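Local coordinates for protein vibralactone Cyclase (Boreostereum vibrans, PDB 6KD0) that probably catalyses the cyclization that forms the fused bicyclic beta-lactone of vibralactone, using an alpha/beta-hydrolase fold, at residues L201-H213 and P272-E286. Residues are numbered along the deposited sequence; the frame is centred on the assembly and turned at random.
Sequences LTGQLVQYPPTCH and PLFFMSCGWDPLRDE
Strands 203-207 and 273-278 are parallel neighbours in the central sheet of the alpha/beta-hydrolase fold, and the loops after them carry the contact to the probable catalytic site. Five backbone hydrogen bonds join the strands and the residues flanking them. They begin with Gln204 N to Pro272 O (2.8 Å) and end with Tyr208 N to Met276 O (2.7 Å). On one face of the sheet, Val206 CG2 lies against Phe275 CD2 (3.5 Å). The Phe275 ring takes Pro209 at its far end, where CZ meets CD of the proline (3.6 Å). On the other face Leu205 and Phe274 run side by side, as do Gln207 and Met276. Helix 178-192 touches Val206 on the first face, and helix 321-338 covers Gln207, Phe274 and Met276 on the second. The Met276 sulfur lies in the plane of the Phe274 ring, at its edge.

Cys278 SG makes an oblique sulfur-aromatic contact with the Tyr208 ring, nearest at Tyr208 CD2 (3.7 Å). Asp281 fits the acid of a Ser-His-Asp triad with Ser177 and His311: its OD2 hydrogen-bonds to His311 ND1, and the His311 ring also meets that of Tyr208. Asp281 OD1 accepts a capping bond from Leu283 N, which lies above the carboxylate plane. A water donates to both Pro209 O and Leu283 O and so links the two loops.

Glu286, in the first turn of helix 284-296, holds the loop after Pro210. Its CG sits between the backbone N and the carbonyl carbon (chi1 66°), and the extended chain beyond brings the carboxylate to Thr211 and Cys212. Thr211 OG1 makes a weak bond back to Glu286 O. Glu286 OE1 grips two successive amides: Thr211 N on its anti lone pair (2.8 Å), and Cys212 N from above the carboxylate plane (3.2 Å).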
loop_
_atom_site.group_PDB
_atom_site.type_symbol
_atom_site.label_atom_id
_atom_site.label_comp_id
_atom_site.label_asym_id
_atom_site.label_seq_id
_atom_site.Cartn_x
_atom_site.Cartn_y
_atom_site.Cartn_z
ATOM N N LEU A 201 -0.971 -13.109 10.324
ATOM C CA LEU A 201 -0.717 -11.677 10.281
ATOM C C LEU A 201 -1.075 -11.072 11.631
ATOM O O LEU A 201 -2.083 -11.444 12.235
ATOM C CB LEU A 201 -1.543 -11.024 9.173
ATOM C CG LEU A 201 -1.075 -11.314 7.748
ATOM C CD1 LEU A 201 -2.079 -10.745 6.734
ATOM C CD2 LEU A 201 0.302 -10.701 7.504
ATOM N N THR A 202 -0.244 -10.150 12.121
ATOM C CA THR A 202 -0.553 -9.461 13.368
ATOM C C THR A 202 -0.938 -7.999 13.165
ATOM O O THR A 202 -1.230 -7.311 14.145
ATOM C CB THR A 202 0.627 -9.551 14.345
ATOM O OG1 THR A 202 1.764 -8.864 13.800
ATOM C CG2 THR A 202 1.005 -11.003 14.569
ATOM N N GLY A 203 -0.946 -7.506 11.934
ATOM C CA GLY A 203 -1.304 -6.124 11.706
ATOM C C GLY A 203 -1.293 -5.817 10.227
ATOM O O GLY A 203 -0.710 -6.547 9.419
ATOM N N GLN A 204 -1.951 -4.717 9.886
ATOM C CA GLN A 204 -2.025 -4.297 8.501
ATOM C C GLN A 204 -2.053 -2.783 8.401
ATOM O O GLN A 204 -2.810 -2.124 9.112
ATOM C CB GLN A 204 -3.265 -4.867 7.819
ATOM C CG GLN A 204 -3.448 -4.335 6.417
ATOM C CD GLN A 204 -4.339 -5.232 5.612
ATOM O OE1 GLN A 204 -5.305 -5.782 6.140
ATOM N NE2 GLN A 204 -4.016 -5.410 4.337
ATOM N N LEU A 205 -1.249 -2.236 7.493
ATOM C CA LEU A 205 -1.235 -0.808 7.209
ATOM C C LEU A 205 -1.544 -0.618 5.737
ATOM O O LEU A 205 -0.948 -1.294 4.894
ATOM C CB LEU A 205 0.127 -0.183 7.534
ATOM C CG LEU A 205 0.214 1.344 7.409
ATOM C CD1 LEU A 205 1.191 1.890 8.441
ATOM C CD2 LEU A 205 0.635 1.786 6.008
ATOM N N VAL A 206 -2.458 0.301 5.418
ATOM C CA VAL A 206 -2.677 0.628 4.012
ATOM C C VAL A 206 -2.751 2.138 3.839
ATOM O O VAL A 206 -3.154 2.882 4.742
ATOM C CB VAL A 206 -3.937 -0.058 3.418
ATOM C CG1 VAL A 206 -3.802 -1.572 3.484
ATOM C CG2 VAL A 206 -5.182 0.401 4.131
ATOM N N GLN A 207 -2.351 2.592 2.658
ATOM C CA GLN A 207 -2.422 4.005 2.310
ATOM C C GLN A 207 -3.314 4.144 1.088
ATOM O O GLN A 207 -3.005 3.582 0.033
ATOM C CB GLN A 207 -1.029 4.580 2.027
ATOM C CG GLN A 207 0.017 4.278 3.102
ATOM C CD GLN A 207 1.443 4.547 2.635
ATOM O OE1 GLN A 207 1.808 4.222 1.503
ATOM N NE2 GLN A 207 2.267 5.122 3.512
ATOM N N TYR A 208 -4.410 4.897 1.235
ATOM C CA TYR A 208 -5.336 5.316 0.181
ATOM C C TYR A 208 -5.569 4.251 -0.896
ATOM O O TYR A 208 -5.357 4.533 -2.076
ATOM C CB TYR A 208 -4.841 6.646 -0.442
ATOM C CG TYR A 208 -3.337 6.797 -0.711
ATOM C CD1 TYR A 208 -2.749 6.248 -1.841
ATOM C CD2 TYR A 208 -2.507 7.518 0.159
ATOM C CE1 TYR A 208 -1.391 6.384 -2.102
ATOM C CE2 TYR A 208 -1.138 7.651 -0.092
ATOM C CZ TYR A 208 -0.590 7.089 -1.226
ATOM O OH TYR A 208 0.763 7.192 -1.515
ATOM N N PRO A 209 -6.030 3.044 -0.544
ATOM C CA PRO A 209 -6.234 1.966 -1.565
ATOM C C PRO A 209 -7.558 2.104 -2.293
ATOM O O PRO A 209 -8.539 2.599 -1.718
ATOM C CB PRO A 209 -6.236 0.682 -0.715
ATOM C CG PRO A 209 -6.857 1.154 0.599
ATOM C CD PRO A 209 -6.234 2.530 0.828
ATOM N N PRO A 210 -7.648 1.635 -3.542
ATOM C CA PRO A 210 -8.967 1.303 -4.096
ATOM C C PRO A 210 -9.501 0.090 -3.354
ATOM O O PRO A 210 -8.735 -0.754 -2.881
ATOM C CB PRO A 210 -8.683 0.989 -5.575
ATOM C CG PRO A 210 -7.214 0.576 -5.605
ATOM C CD PRO A 210 -6.533 1.233 -4.430
ATOM N N THR A 211 -10.825 0.043 -3.179
ATOM C CA THR A 211 -11.451 -1.062 -2.456
ATOM C C THR A 211 -12.585 -1.724 -3.213
ATOM O O THR A 211 -12.988 -2.829 -2.825
ATOM C CB THR A 211 -11.987 -0.596 -1.095
ATOM O OG1 THR A 211 -13.053 0.339 -1.307
ATOM C CG2 THR A 211 -10.877 0.069 -0.287
ATOM N N CYS A 212 -13.104 -1.114 -4.274
ATOM C CA CYS A 212 -14.266 -1.685 -4.935
ATOM C C CYS A 212 -14.366 -1.136 -6.344
ATOM O O CYS A 212 -14.264 0.077 -6.548
ATOM C CB CYS A 212 -15.551 -1.365 -4.147
ATOM S SG CYS A 212 -16.957 -2.331 -4.698
ATOM N N HIS A 213 -14.575 -2.029 -7.303
ATOM C CA HIS A 213 -14.916 -1.612 -8.650
ATOM C C HIS A 213 -16.183 -0.749 -8.625
ATOM O O HIS A 213 -17.155 -1.100 -7.939
ATOM C CB HIS A 213 -15.122 -2.844 -9.526
ATOM C CG HIS A 213 -15.047 -2.559 -10.991
ATOM N ND1 HIS A 213 -15.966 -1.762 -11.640
ATOM C CD2 HIS A 213 -14.168 -2.972 -11.937
ATOM C CE1 HIS A 213 -15.652 -1.692 -12.923
ATOM N NE2 HIS A 213 -14.566 -2.416 -13.128
ATOM N N PRO A 272 -5.440 -5.970 13.085
ATOM C CA PRO A 272 -5.614 -4.551 13.389
ATOM C C PRO A 272 -5.136 -3.717 12.211
ATOM O O PRO A 272 -4.148 -4.048 11.560
ATOM C CB PRO A 272 -4.748 -4.333 14.635
ATOM C CG PRO A 272 -4.506 -5.695 15.203
ATOM C CD PRO A 272 -4.647 -6.695 14.095
ATOM N N LEU A 273 -5.870 -2.649 11.918
ATOM C CA LEU A 273 -5.735 -1.919 10.667
ATOM C C LEU A 273 -5.396 -0.463 10.934
ATOM O O LEU A 273 -6.162 0.238 11.600
ATOM C CB LEU A 273 -7.025 -2.011 9.855
ATOM C CG LEU A 273 -7.084 -1.130 8.612
ATOM C CD1 LEU A 273 -6.020 -1.546 7.604
ATOM C CD2 LEU A 273 -8.471 -1.220 7.999
ATOM N N PHE A 274 -4.284 -0.001 10.359
ATOM C CA PHE A 274 -3.886 1.402 10.355
ATOM C C PHE A 274 -4.100 1.921 8.938
ATOM O O PHE A 274 -3.432 1.470 7.999
ATOM C CB PHE A 274 -2.431 1.562 10.804
ATOM C CG PHE A 274 -1.995 3.000 11.022
ATOM C CD1 PHE A 274 -1.513 3.767 9.974
ATOM C CD2 PHE A 274 -2.016 3.557 12.291
ATOM C CE1 PHE A 274 -1.098 5.075 10.183
ATOM C CE2 PHE A 274 -1.607 4.866 12.510
ATOM C CZ PHE A 274 -1.144 5.627 11.450
ATOM N N PHE A 275 -5.026 2.866 8.792
ATOM C CA PHE A 275 -5.505 3.328 7.501
ATOM C C PHE A 275 -5.103 4.783 7.311
ATOM O O PHE A 275 -5.318 5.613 8.202
ATOM C CB PHE A 275 -7.027 3.173 7.424
ATOM C CG PHE A 275 -7.566 3.187 6.035
ATOM C CD1 PHE A 275 -7.675 4.375 5.334
ATOM C CD2 PHE A 275 -7.973 2.000 5.425
ATOM C CE1 PHE A 275 -8.174 4.388 4.038
ATOM C CE2 PHE A 275 -8.476 2.015 4.129
ATOM C CZ PHE A 275 -8.572 3.206 3.447
ATOM N N MET A 276 -4.504 5.091 6.165
ATOM C CA MET A 276 -4.059 6.446 5.874
ATOM C C MET A 276 -4.770 6.930 4.623
ATOM O O MET A 276 -4.760 6.241 3.604
ATOM C CB MET A 276 -2.544 6.493 5.681
ATOM C CG MET A 276 -1.805 5.887 6.833
ATOM S SD MET A 276 -0.034 6.031 6.633
ATOM C CE MET A 276 0.194 7.770 7.009
ATOM N N SER A 277 -5.365 8.115 4.696
ATOM C CA SER A 277 -6.197 8.642 3.628
ATOM C C SER A 277 -5.712 10.023 3.213
ATOM O O SER A 277 -5.256 10.810 4.047
ATOM C CB SER A 277 -7.661 8.719 4.067
ATOM O OG SER A 277 -8.525 9.053 2.977
ATOM N N CYS A 278 -5.821 10.312 1.921
ATOM C CA CYS A 278 -5.594 11.653 1.397
ATOM C C CYS A 278 -6.944 12.280 1.079
ATOM O O CYS A 278 -7.820 11.625 0.497
ATOM C CB CYS A 278 -4.706 11.623 0.151
ATOM S SG CYS A 278 -3.015 11.122 0.520
ATOM N N GLY A 279 -7.102 13.556 1.432
ATOM C CA GLY A 279 -8.414 14.175 1.336
ATOM C C GLY A 279 -8.841 14.487 -0.085
ATOM O O GLY A 279 -10.024 14.409 -0.413
ATOM N N TRP A 280 -7.899 14.870 -0.941
ATOM C CA TRP A 280 -8.225 15.379 -2.273
ATOM C C TRP A 280 -8.001 14.281 -3.309
ATOM O O TRP A 280 -7.056 14.317 -4.091
ATOM C CB TRP A 280 -7.373 16.606 -2.574
ATOM C CG TRP A 280 -7.809 17.436 -3.748
ATOM C CD1 TRP A 280 -8.869 17.213 -4.590
ATOM C CD2 TRP A 280 -7.173 18.634 -4.216
ATOM N NE1 TRP A 280 -8.932 18.206 -5.545
ATOM C CE2 TRP A 280 -7.900 19.087 -5.336
ATOM C CE3 TRP A 280 -6.052 19.359 -3.801
ATOM C CZ2 TRP A 280 -7.545 20.245 -6.037
ATOM C CZ3 TRP A 280 -5.702 20.510 -4.503
ATOM C CH2 TRP A 280 -6.448 20.936 -5.603
ATOM N N ASP A 281 -8.911 13.303 -3.316
ATOM C CA ASP A 281 -8.633 12.010 -3.929
ATOM C C ASP A 281 -9.965 11.357 -4.277
ATOM O O ASP A 281 -10.812 11.192 -3.389
ATOM C CB ASP A 281 -7.806 11.160 -2.946
ATOM C CG ASP A 281 -7.376 9.804 -3.499
ATOM O OD1 ASP A 281 -7.818 9.385 -4.597
ATOM O OD2 ASP A 281 -6.575 9.148 -2.804
ATOM N N PRO A 282 -10.206 11.016 -5.550
ATOM C CA PRO A 282 -11.470 10.337 -5.903
ATOM C C PRO A 282 -11.660 9.006 -5.197
ATOM O O PRO A 282 -12.808 8.595 -4.964
ATOM C CB PRO A 282 -11.356 10.150 -7.426
ATOM C CG PRO A 282 -9.874 10.166 -7.693
ATOM C CD PRO A 282 -9.328 11.185 -6.724
ATOM N N LEU A 283 -10.576 8.319 -4.838
ATOM C CA LEU A 283 -10.651 7.044 -4.120
ATOM C C LEU A 283 -10.855 7.210 -2.617
ATOM O O LEU A 283 -10.847 6.209 -1.891
ATOM C CB LEU A 283 -9.361 6.240 -4.350
ATOM C CG LEU A 283 -9.059 5.747 -5.757
ATOM C CD1 LEU A 283 -7.791 4.856 -5.770
ATOM C CD2 LEU A 283 -10.243 5.004 -6.350
ATOM N N ARG A 284 -11.015 8.444 -2.126
ATOM C CA ARG A 284 -11.066 8.652 -0.683
ATOM C C ARG A 284 -12.229 7.902 -0.048
ATOM O O ARG A 284 -12.054 7.182 0.944
ATOM C CB ARG A 284 -11.161 10.148 -0.368
ATOM C CG ARG A 284 -11.266 10.460 1.125
ATOM C CD ARG A 284 -11.737 11.913 1.347
ATOM N NE ARG A 284 -13.147 12.093 0.994
ATOM C CZ ARG A 284 -13.647 13.146 0.350
ATOM N NH1 ARG A 284 -12.855 14.135 -0.049
ATOM N NH2 ARG A 284 -14.949 13.210 0.104
ATOM N N ASP A 285 -13.429 8.058 -0.603
ATOM C CA ASP A 285 -14.612 7.598 0.117
ATOM C C ASP A 285 -14.768 6.076 0.094
ATOM O O ASP A 285 -15.250 5.506 1.079
ATOM C CB ASP A 285 -15.853 8.314 -0.412
ATOM C CG ASP A 285 -15.942 9.762 0.081
ATOM O OD1 ASP A 285 -15.263 10.108 1.076
ATOM O OD2 ASP A 285 -16.659 10.560 -0.539
ATOM N N GLU A 286 -14.345 5.382 -0.969
ATOM C CA GLU A 286 -14.410 3.922 -0.894
ATOM C C GLU A 286 -13.422 3.379 0.130
ATOM O O GLU A 286 -13.682 2.340 0.754
ATOM C CB GLU A 286 -14.193 3.289 -2.269
ATOM C CG GLU A 286 -12.815 3.488 -2.878
ATOM C CD GLU A 286 -12.797 3.054 -4.335
ATOM O OE1 GLU A 286 -12.217 1.985 -4.650
ATOM O OE2 GLU A 286 -13.399 3.769 -5.159
HETATM O O HOH W 1 -8.996 4.856 -0.407
HETATM O O HOH W 2 -14.884 2.660 -6.871
#